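Local coordinates for protein induced by osmotic stress (Scheffersomyces stipitis, PDB 5YWN) that probably catalyses the NADPH-dependent reduction of carbonyl compounds, haloketones among them, as a Rossmann-fold reductase of the dihydroflavonol-4-reductase subfamily, at residues Ser82-Glu87 with Leu209-Glu214; Phe86-Glu89 with Lys93-Leu96. The protein carries 1 engineered substitution. All blocks are in the same frame, centred on the assembly; numbering follows the deposited sequence.

Both contacts grow out of one loop, the one that follows strand 74-79 and leads to helix 91-113, and they illustrate how a cofactor-side loop can be held against two different parts of the fold. Contact 1 brings 82-87 to 209-214 beside the NADP; contact 2 folds 86-89 onto helix segment 93-96. Their centres lie about 12 Å apart, and Phe86 and Glu87 belong to both. They also touch directly: Thr85 O packs 3.5 Å from Ile95 CD1, and Pro83 CB lies 3.5 Å from Glu94 O. Contact 1 lines the cofactor pocket, whereas in contact 2 the Glu94 side chain is about 7 Å from the NADP at nearest atoms.

Contact 1 of 2, residues Ser82-Glu87 with Leu209-Glu214; sequences SPVTFE and LNHSAE. Engineered in segment 209-214: His211 (natural residue Leu). With NAP (NADP nicotinamide-adenine-dinucleotide phosphate), chain B.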
# COMPACT_ATOMS: atom_id res chain seq x y z
N SER A 82 -1.18 -7.60 4.23
CA SER A 82 -2.55 -7.61 4.60
C SER A 82 -3.38 -8.27 3.51
O SER A 82 -3.06 -8.16 2.38
CB SER A 82 -3.07 -6.19 4.73
OG SER A 82 -3.83 -6.04 5.85
N PRO A 83 -4.49 -8.87 3.87
CA PRO A 83 -5.42 -9.35 2.86
C PRO A 83 -5.98 -8.23 2.03
O PRO A 83 -6.27 -7.16 2.47
CB PRO A 83 -6.51 -10.00 3.65
CG PRO A 83 -6.01 -10.15 5.00
CD PRO A 83 -4.97 -9.14 5.21
N VAL A 84 -6.03 -8.52 0.77
CA VAL A 84 -6.62 -7.63 -0.16
C VAL A 84 -7.61 -8.32 -1.11
O VAL A 84 -7.87 -7.83 -2.12
CB VAL A 84 -5.54 -6.80 -0.90
CG1 VAL A 84 -4.78 -5.90 0.06
CG2 VAL A 84 -4.55 -7.70 -1.59
N THR A 85 -8.13 -9.47 -0.74
CA THR A 85 -9.07 -10.18 -1.57
C THR A 85 -10.44 -10.00 -0.97
O THR A 85 -10.68 -10.39 0.15
CB THR A 85 -8.74 -11.67 -1.65
OG1 THR A 85 -7.45 -11.86 -2.18
CG2 THR A 85 -9.69 -12.38 -2.56
N PHE A 86 -11.31 -9.34 -1.73
CA PHE A 86 -12.63 -9.02 -1.30
C PHE A 86 -13.70 -10.08 -1.44
O PHE A 86 -14.74 -9.94 -0.88
CB PHE A 86 -13.08 -7.77 -1.96
CG PHE A 86 -12.12 -6.68 -1.84
CD1 PHE A 86 -11.62 -6.34 -0.62
CD2 PHE A 86 -11.69 -6.03 -2.93
CE1 PHE A 86 -10.70 -5.35 -0.49
CE2 PHE A 86 -10.77 -5.03 -2.82
CZ PHE A 86 -10.28 -4.69 -1.59
N GLU A 87 -13.43 -11.11 -2.19
CA GLU A 87 -14.44 -12.07 -2.39
C GLU A 87 -14.03 -13.30 -1.64
O GLU A 87 -13.12 -14.00 -2.02
CB GLU A 87 -14.59 -12.26 -3.88
CG GLU A 87 -13.49 -13.05 -4.52
CD GLU A 87 -12.28 -12.26 -4.94
OE1 GLU A 87 -12.12 -11.07 -4.57
OE2 GLU A 87 -11.46 -12.88 -5.66
N LEU A 209 -2.60 -9.54 -10.89
CA LEU A 209 -3.07 -8.22 -11.13
C LEU A 209 -3.42 -7.56 -9.83
O LEU A 209 -4.44 -7.85 -9.25
CB LEU A 209 -4.32 -8.33 -11.97
CG LEU A 209 -4.21 -9.09 -13.29
CD1 LEU A 209 -5.43 -8.88 -14.14
CD2 LEU A 209 -2.91 -8.79 -14.01
N ASN A 210 -2.58 -6.66 -9.37
CA ASN A 210 -2.88 -5.97 -8.17
C ASN A 210 -4.15 -5.19 -8.38
O ASN A 210 -4.31 -4.59 -9.38
CB ASN A 210 -1.71 -5.06 -7.80
CG ASN A 210 -2.06 -4.08 -6.74
OD1 ASN A 210 -2.66 -3.11 -7.01
ND2 ASN A 210 -1.71 -4.38 -5.51
N HIS A 211 -5.02 -5.21 -7.42
CA HIS A 211 -6.30 -4.64 -7.62
C HIS A 211 -6.23 -3.16 -7.95
O HIS A 211 -6.83 -2.78 -8.89
CB HIS A 211 -7.19 -4.86 -6.42
CG HIS A 211 -6.70 -4.21 -5.17
ND1 HIS A 211 -5.64 -4.68 -4.46
CD2 HIS A 211 -7.14 -3.11 -4.52
CE1 HIS A 211 -5.43 -3.91 -3.42
NE2 HIS A 211 -6.34 -2.95 -3.42
N SER A 212 -5.48 -2.35 -7.22
CA SER A 212 -5.32 -0.96 -7.58
C SER A 212 -4.61 -0.65 -8.93
O SER A 212 -5.11 0.06 -9.70
CB SER A 212 -4.67 -0.18 -6.43
OG SER A 212 -3.34 -0.36 -6.41
N ALA A 213 -3.50 -1.27 -9.21
CA ALA A 213 -2.76 -1.03 -10.44
C ALA A 213 -3.59 -1.39 -11.66
O ALA A 213 -3.52 -0.73 -12.63
CB ALA A 213 -1.46 -1.79 -10.45
N GLU A 214 -4.39 -2.43 -11.54
CA GLU A 214 -5.20 -2.90 -12.61
C GLU A 214 -6.30 -1.92 -12.99
O GLU A 214 -6.79 -2.01 -14.02
CB GLU A 214 -5.73 -4.28 -12.30
CG GLU A 214 -6.60 -4.90 -13.37
CD GLU A 214 -5.85 -5.31 -14.61
OE1 GLU A 214 -4.62 -5.34 -14.59
OE2 GLU A 214 -6.52 -5.58 -15.61
PA NAP B . -1.18 -6.90 -2.78
O1A NAP B . -0.38 -6.49 -4.00
O2A NAP B . -2.17 -8.04 -2.87
O5B NAP B . -0.15 -7.22 -1.59
C5B NAP B . -0.55 -8.03 -0.48
C4B NAP B . 0.61 -8.93 -0.06
O4B NAP B . 0.44 -9.34 1.30
C3B NAP B . 0.68 -10.18 -0.92
O3B NAP B . 1.93 -10.24 -1.62
C2B NAP B . 0.55 -11.35 0.03
O2B NAP B . 1.70 -12.19 -0.04
C1B NAP B . 0.39 -10.76 1.42
N9A NAP B . -0.90 -11.18 2.01
C8A NAP B . -2.12 -10.84 1.55
N7A NAP B . -3.09 -11.39 2.33
C5A NAP B . -2.49 -12.10 3.30
C6A NAP B . -2.93 -12.93 4.45
N6A NAP B . -4.25 -13.12 4.72
N1A NAP B . -1.98 -13.49 5.22
C2A NAP B . -0.66 -13.32 4.97
N3A NAP B . -0.20 -12.58 3.94
C4A NAP B . -1.05 -11.96 3.09
O3 NAP B . -1.97 -5.60 -2.24
PN NAP B . -1.33 -4.13 -2.40
O1N NAP B . -2.25 -3.31 -3.27
O2N NAP B . 0.13 -4.29 -2.78
O5D NAP B . -1.40 -3.55 -0.90
C5D NAP B . -0.22 -3.49 -0.09
C4D NAP B . -0.58 -2.95 1.29
O4D NAP B . -0.81 -1.54 1.22
C3D NAP B . -1.83 -3.61 1.85
O3D NAP B . -1.53 -4.35 3.04
C2D NAP B . -2.80 -2.48 2.15
O2D NAP B . -3.16 -2.48 3.53
C1D NAP B . -2.08 -1.19 1.78
N1N NAP B . -2.88 -0.43 0.81
C2N NAP B . -2.68 -0.62 -0.50
C3N NAP B . -3.42 0.09 -1.44
C7N NAP B . -3.19 -0.13 -2.91
O7N NAP B . -4.00 0.30 -3.71
N7N NAP B . -2.10 -0.79 -3.30
C4N NAP B . -4.37 1.00 -1.01
C5N NAP B . -4.56 1.17 0.36
C6N NAP B . -3.79 0.44 1.25
P2B NAP B . 1.75 -13.43 -1.07
O1X NAP B . 2.70 -14.41 -0.43
O2X NAP B . 0.32 -13.90 -1.15
O3X NAP B . 2.27 -12.81 -2.35
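The backbones of 82-87 and 209-214 stay well apart, with Val84 and His211 the nearest pair at 8.0 Å between CA atoms. The first segment is irregular loop; the second turns into helix 211-217, with Asn210 at the N-cap. Side chains and the NADP bridge the interval, and on the 209-214 side the direct contact is carried by His211. This residue, an engineered substitution for the natural Leu, points toward the loop from its CB, with CG set between the backbone N and the carbonyl carbon (chi1 63°). There its CE1 meets Val84 CB at 3.8 Å, the two side chains crossing at about a right angle. Phe86 adds a T-shaped stack, turning its edge to the imidazole face with centroids 5.9 Å apart and planes at 82°. Val84 O sits over the centre of one face of the Phe86 ring.

Asn210 shows how an N-cap can serve a ligand as well. Its OD1 accepts from Ala213 N at 3.0 Å, nearly straight (169°) and in the carbonyl plane, which should hold the amide's rotation. The opposite end, ND2, is thereby presented to the NADP and donates to both phosphates of the diphosphate bridge, to O1A at 2.9 Å and to O1N at a modelled length too short to be taken literally. Ser212 OG receives a weak bond from the nicotinamide amide N7N, and Pro83 CG lies 3.5 Å from N6A of the adenine. The loop and the helix start thus line the NADP-binding pocket of this Rossmann-fold reductase. Around them, Tyr163 of helix 159-181 stacks edge-to-face with Phe86 and touches Val84, Ser212 OG bonds to Ile195 O of strand 194-196, and Tyr13 of helix 13-24 packs against Asn210, Ser212 and Ala213.

Contact 2 of 2, residues Phe86-Glu89 with Lys93-Leu96; sequences FEVE and KEIL
Val88 lays its isopropyl group against the carboxylate end of Glu94, the two side chains arriving from opposite directions. CB of Val88 comes within 3.5 Å of Glu94 OE1, while CG1 meets OE2 at 3.6 Å. The other branch, CG2, turns to Ile95 and touches its CD1 at 3.9 Å; CD1 of Ile95 lies anti to CA (chi2 173°), which extends the side chain to this methyl.

Glu94 stretches straight beyond CG (chi2 -180°), which carries its carboxylate to the backbone where the loop enters the helix. OE1 accepts from Asp90 N and lies 3.0 Å from Glu89 N, so a carboxylate from the helix's first turns faces amides at its start, whose partial positive charge probably favours the ionised form. Cut back to alanine, this position would probably leave Asp90 N without its carboxylate acceptor and open a gap beside Val88 CB and CG1. Asp90 OD1 in turn accepts from Lys93 N. The loop end is thus folded back on the opening of helix 91-113, which carries Ile95 against Ala162 and Ser166 of helix 159-181 and Leu96 against Tyr152 and Ser155 of helix 152-155.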
# COMPACT_ATOMS: atom_id res chain seq x y z
N PHE A 86 -11.31 -9.34 -1.73
CA PHE A 86 -12.63 -9.02 -1.30
C PHE A 86 -13.70 -10.08 -1.44
O PHE A 86 -14.74 -9.94 -0.88
CB PHE A 86 -13.08 -7.77 -1.96
CG PHE A 86 -12.12 -6.68 -1.84
CD1 PHE A 86 -11.62 -6.34 -0.62
CD2 PHE A 86 -11.69 -6.03 -2.93
CE1 PHE A 86 -10.70 -5.35 -0.49
CE2 PHE A 86 -10.77 -5.03 -2.82
CZ PHE A 86 -10.28 -4.69 -1.59
N GLU A 87 -13.43 -11.11 -2.19
CA GLU A 87 -14.44 -12.07 -2.39
C GLU A 87 -14.03 -13.30 -1.64
O GLU A 87 -13.12 -14.00 -2.02
CB GLU A 87 -14.59 -12.26 -3.88
CG GLU A 87 -13.49 -13.05 -4.52
CD GLU A 87 -12.28 -12.26 -4.94
OE1 GLU A 87 -12.12 -11.07 -4.57
OE2 GLU A 87 -11.46 -12.88 -5.66
N VAL A 88 -14.70 -13.54 -0.54
CA VAL A 88 -14.30 -14.56 0.38
C VAL A 88 -15.46 -15.35 0.95
O VAL A 88 -16.56 -14.88 0.97
CB VAL A 88 -13.47 -13.95 1.53
CG1 VAL A 88 -12.27 -13.22 0.98
CG2 VAL A 88 -14.31 -13.02 2.34
N GLU A 89 -15.20 -16.57 1.36
CA GLU A 89 -16.20 -17.31 2.09
C GLU A 89 -16.54 -16.73 3.46
O GLU A 89 -17.65 -16.70 3.83
CB GLU A 89 -15.80 -18.79 2.26
CG GLU A 89 -16.80 -19.67 2.99
CD GLU A 89 -16.22 -20.96 3.56
OE1 GLU A 89 -15.67 -20.96 4.68
OE2 GLU A 89 -16.33 -22.00 2.91
N LYS A 93 -12.36 -14.79 8.98
CA LYS A 93 -11.21 -15.62 8.85
C LYS A 93 -10.25 -15.15 7.77
O LYS A 93 -9.11 -15.29 7.91
CB LYS A 93 -11.58 -17.06 8.63
CG LYS A 93 -12.49 -17.65 9.67
CD LYS A 93 -12.24 -19.14 9.79
CE LYS A 93 -13.09 -19.81 10.87
NZ LYS A 93 -12.41 -21.01 11.44
N GLU A 94 -10.79 -14.64 6.69
CA GLU A 94 -9.99 -14.28 5.58
C GLU A 94 -9.59 -12.82 5.43
O GLU A 94 -8.69 -12.53 4.71
CB GLU A 94 -10.65 -14.77 4.30
CG GLU A 94 -10.93 -16.24 4.25
CD GLU A 94 -11.58 -16.64 2.94
OE1 GLU A 94 -12.73 -17.09 2.93
OE2 GLU A 94 -10.93 -16.46 1.93
N ILE A 95 -10.28 -11.94 6.09
CA ILE A 95 -9.92 -10.56 5.98
C ILE A 95 -9.60 -9.92 7.33
O ILE A 95 -8.57 -9.44 7.53
CB ILE A 95 -11.03 -9.78 5.25
CG1 ILE A 95 -11.19 -10.28 3.83
CG2 ILE A 95 -10.76 -8.30 5.28
CD1 ILE A 95 -12.35 -9.71 3.09
N LEU A 96 -10.56 -9.92 8.23
CA LEU A 96 -10.42 -9.24 9.48
C LEU A 96 -9.37 -9.80 10.43
O LEU A 96 -8.56 -9.09 10.83
CB LEU A 96 -11.75 -9.11 10.15
CG LEU A 96 -12.78 -8.17 9.53
CD1 LEU A 96 -14.14 -8.61 9.93
CD2 LEU A 96 -12.56 -6.74 9.90